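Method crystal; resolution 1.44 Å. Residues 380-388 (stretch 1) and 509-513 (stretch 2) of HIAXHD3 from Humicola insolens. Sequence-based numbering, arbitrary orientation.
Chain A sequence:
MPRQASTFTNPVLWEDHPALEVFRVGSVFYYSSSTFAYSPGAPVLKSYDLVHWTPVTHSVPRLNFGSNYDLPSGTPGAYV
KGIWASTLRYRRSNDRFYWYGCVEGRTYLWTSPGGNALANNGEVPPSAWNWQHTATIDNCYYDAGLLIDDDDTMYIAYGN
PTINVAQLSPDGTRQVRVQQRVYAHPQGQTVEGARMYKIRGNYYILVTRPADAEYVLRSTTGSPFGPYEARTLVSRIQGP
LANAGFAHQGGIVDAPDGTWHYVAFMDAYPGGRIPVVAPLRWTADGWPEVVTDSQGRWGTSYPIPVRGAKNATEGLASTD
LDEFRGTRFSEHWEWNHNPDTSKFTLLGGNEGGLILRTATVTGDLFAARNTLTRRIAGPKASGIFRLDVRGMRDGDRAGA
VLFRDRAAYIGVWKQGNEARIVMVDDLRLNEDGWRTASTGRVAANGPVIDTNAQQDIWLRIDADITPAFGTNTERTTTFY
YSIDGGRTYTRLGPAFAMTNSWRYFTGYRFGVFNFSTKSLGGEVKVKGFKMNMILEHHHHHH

Stretch 1 380-388: KASGIFRLD
Stretch 2, residues 509-513: RFGVF

Residues 380-388 and 509-513 are both extended strands of one chain, and they run nearly parallel: their N-to-C directions differ by 13°, and their axes come no closer than 8.3 Å. That spacing is too wide for neighbours in one sheet, and with hydrogens placed no hydrogen bond links the two backbones. The strands instead meet through side chains that pack against each other and against the facing backbone, burying 317 Å² summed over both sides. The register is set by two CA pairs, Gly-383 CA to Phe-510 CA at 6.7 Å and Phe-385 CA to Val-512 CA at 7.7 Å, so a step of two residues on one strand matches a step of two on the other.

Backbone torsions are those of regular strands. In the first stretch, phi/psi run from -143/136 at Lys-380 and -150/152 at Ala-381 through -113/126 at Gly-383 and -104/136 at Phe-385 to -128/150 at Leu-387. In the second, Phe-510 has -90/138, Gly-511 -149/164 and Val-512 -125/136. The resulting alternation turns the CA-to-CB bonds of Ala-381, Phe-385 and Leu-387 toward the second strand, while those of Ser-382 and Ile-384 point away. Phe-510 and Val-512 point toward the first strand; Phe-513 points away.

A hollow lies at Gly-383. With no side chain there, the ring of Phe-510 (chi1 -68°, m; chi2 -49°) can lie against the backbone. Gly-383 CA sits 3.9 Å from the centroid of that ring and 16° off its normal, a CH-pi contact over the face, and Gly-383 N is 3.4 Å from Phe-510 CZ. The fit leaves no room for a CB: an ideal CB on Gly-383 would fall 2.8 Å from Phe-510 CD2, a clash. Ala-381 borders the tip of the ring. Its carbonyl, Ala-381 O, lies at the ring edge, 3.6 Å from Phe-510 CZ, where the partial positive charge of aromatic hydrogens suits an oxygen, and its methyl makes a looser apolar contact, Ala-381 CB to Phe-510 CZ at 4.4 Å.

Phe-385 is the answering bump from the first strand (chi1 -71°, m; chi2 -87°). Its ring reaches across to Gly-511, with Phe-385 CE2 3.5 Å from Gly-511 O, and touches the base of the neighbouring aromatic side chain, Phe-385 CE2 to Phe-510 CB being 4.4 Å. Val-512 (chi1 53°, p) covers one face: Val-512 CB is 4.0 Å from the Phe-385 ring centroid, 26° off the normal, a second CH-pi contact. The valine also makes an apolar contact at 3.7 Å between Phe-385 CE1 and Val-512 CG1. Thus each strand contributes one aromatic ring whose face receives an aliphatic CH from the other.

Leu-387 closes the row, with chi1 -60° (m) and chi2 95°, between the usual wells. Leu-387 CD2 meets Val-512 CG2 at 4.1 Å, so Val-512 touches both Phe-385 and Leu-387. The interface is therefore held by apolar packing and shape.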

# COMPACT_ATOMS: atom_id res chain seq x y z
N LYS A 380 0.66 -10.40 -13.92
CA LYS A 380 -0.00 -9.69 -15.03
C LYS A 380 -1.49 -9.60 -14.78
O LYS A 380 -2.11 -10.57 -14.38
CB LYS A 380 0.22 -10.40 -16.38
CG LYS A 380 1.65 -10.77 -16.68
CD LYS A 380 1.76 -11.35 -18.09
CE LYS A 380 3.19 -11.74 -18.43
NZ LYS A 380 3.30 -12.37 -19.79
N ALA A 381 -2.06 -8.43 -15.03
CA ALA A 381 -3.49 -8.21 -14.81
C ALA A 381 -4.05 -7.18 -15.76
O ALA A 381 -3.34 -6.25 -16.18
CB ALA A 381 -3.78 -7.78 -13.38
N SER A 382 -5.33 -7.35 -16.05
CA SER A 382 -6.05 -6.42 -16.88
C SER A 382 -7.00 -5.65 -15.98
O SER A 382 -7.67 -6.25 -15.16
CB SER A 382 -6.86 -7.20 -17.92
OG SER A 382 -7.47 -6.32 -18.81
N GLY A 383 -7.00 -4.31 -16.07
CA GLY A 383 -7.97 -3.52 -15.30
C GLY A 383 -8.93 -2.85 -16.27
O GLY A 383 -8.51 -2.17 -17.22
N ILE A 384 -10.23 -3.05 -16.07
CA ILE A 384 -11.26 -2.53 -16.96
C ILE A 384 -12.21 -1.59 -16.22
O ILE A 384 -12.83 -1.98 -15.23
CB ILE A 384 -12.05 -3.67 -17.61
CG1 ILE A 384 -11.08 -4.64 -18.30
CG2 ILE A 384 -13.12 -3.15 -18.57
CD1 ILE A 384 -11.79 -5.80 -18.96
N PHE A 385 -12.28 -0.35 -16.68
CA PHE A 385 -13.21 0.65 -16.17
C PHE A 385 -14.35 0.83 -17.15
O PHE A 385 -14.14 0.93 -18.37
CB PHE A 385 -12.50 1.99 -15.99
CG PHE A 385 -11.53 2.03 -14.84
CD1 PHE A 385 -11.97 2.35 -13.54
CD2 PHE A 385 -10.18 1.77 -15.05
CE1 PHE A 385 -11.06 2.41 -12.50
CE2 PHE A 385 -9.28 1.84 -14.00
CZ PHE A 385 -9.71 2.16 -12.73
N ARG A 386 -15.57 0.91 -16.63
CA ARG A 386 -16.77 1.12 -17.43
C ARG A 386 -17.34 2.49 -17.04
O ARG A 386 -17.58 2.74 -15.85
CB ARG A 386 -17.77 -0.02 -17.15
CG ARG A 386 -19.02 0.03 -18.00
CD ARG A 386 -20.06 -0.93 -17.48
NE ARG A 386 -21.24 -0.93 -18.33
CZ ARG A 386 -22.24 -1.78 -18.19
NH1 ARG A 386 -22.20 -2.71 -17.24
NH2 ARG A 386 -23.28 -1.71 -19.01
N LEU A 387 -17.47 3.39 -18.01
CA LEU A 387 -17.85 4.80 -17.76
C LEU A 387 -19.01 5.28 -18.58
O LEU A 387 -19.24 4.79 -19.70
CB LEU A 387 -16.67 5.75 -17.98
CG LEU A 387 -15.43 5.50 -17.11
CD1 LEU A 387 -14.44 4.62 -17.85
CD2 LEU A 387 -14.83 6.83 -16.73
N ASP A 388 -19.77 6.21 -18.02
CA ASP A 388 -20.70 7.04 -18.79
C ASP A 388 -20.09 8.47 -18.83
O ASP A 388 -19.96 9.12 -17.79
CB ASP A 388 -22.07 7.04 -18.12
CG ASP A 388 -23.09 7.98 -18.76
OD1 ASP A 388 -22.76 8.81 -19.65
OD2 ASP A 388 -24.27 7.90 -18.33
N ARG A 509 -0.00 1.63 -10.46
CA ARG A 509 -1.42 1.40 -10.11
C ARG A 509 -2.34 1.56 -11.31
O ARG A 509 -1.96 2.17 -12.32
CB ARG A 509 -1.87 2.37 -8.99
CG ARG A 509 -1.19 2.06 -7.68
CD ARG A 509 -1.76 2.91 -6.59
NE ARG A 509 -1.26 2.44 -5.30
CZ ARG A 509 -1.86 2.67 -4.14
NH1 ARG A 509 -3.00 3.38 -4.11
NH2 ARG A 509 -1.35 2.21 -3.03
N PHE A 510 -3.55 1.01 -11.18
CA PHE A 510 -4.67 1.31 -12.08
C PHE A 510 -5.43 2.51 -11.49
O PHE A 510 -5.63 2.59 -10.27
CB PHE A 510 -5.69 0.16 -12.16
CG PHE A 510 -5.19 -1.10 -12.83
CD1 PHE A 510 -4.54 -1.07 -14.06
CD2 PHE A 510 -5.48 -2.32 -12.25
CE1 PHE A 510 -4.14 -2.26 -14.68
CE2 PHE A 510 -5.09 -3.52 -12.86
CZ PHE A 510 -4.42 -3.48 -14.07
N GLY A 511 -5.84 3.44 -12.33
CA GLY A 511 -6.62 4.55 -11.84
C GLY A 511 -7.61 5.11 -12.82
O GLY A 511 -7.54 4.85 -14.02
N VAL A 512 -8.55 5.89 -12.29
CA VAL A 512 -9.51 6.62 -13.10
C VAL A 512 -9.42 8.10 -12.70
O VAL A 512 -9.30 8.42 -11.51
CB VAL A 512 -10.94 6.05 -12.99
CG1 VAL A 512 -11.43 5.93 -11.55
CG2 VAL A 512 -11.90 6.84 -13.88
N PHE A 513 -9.42 8.98 -13.70
CA PHE A 513 -9.26 10.42 -13.47
C PHE A 513 -10.29 11.21 -14.26
O PHE A 513 -10.87 10.71 -15.23
CB PHE A 513 -7.85 10.87 -13.87
CG PHE A 513 -7.56 10.76 -15.36
CD1 PHE A 513 -7.09 9.56 -15.91
CD2 PHE A 513 -7.79 11.84 -16.22
CE1 PHE A 513 -6.83 9.46 -17.27
CE2 PHE A 513 -7.51 11.74 -17.57
CZ PHE A 513 -7.06 10.54 -18.10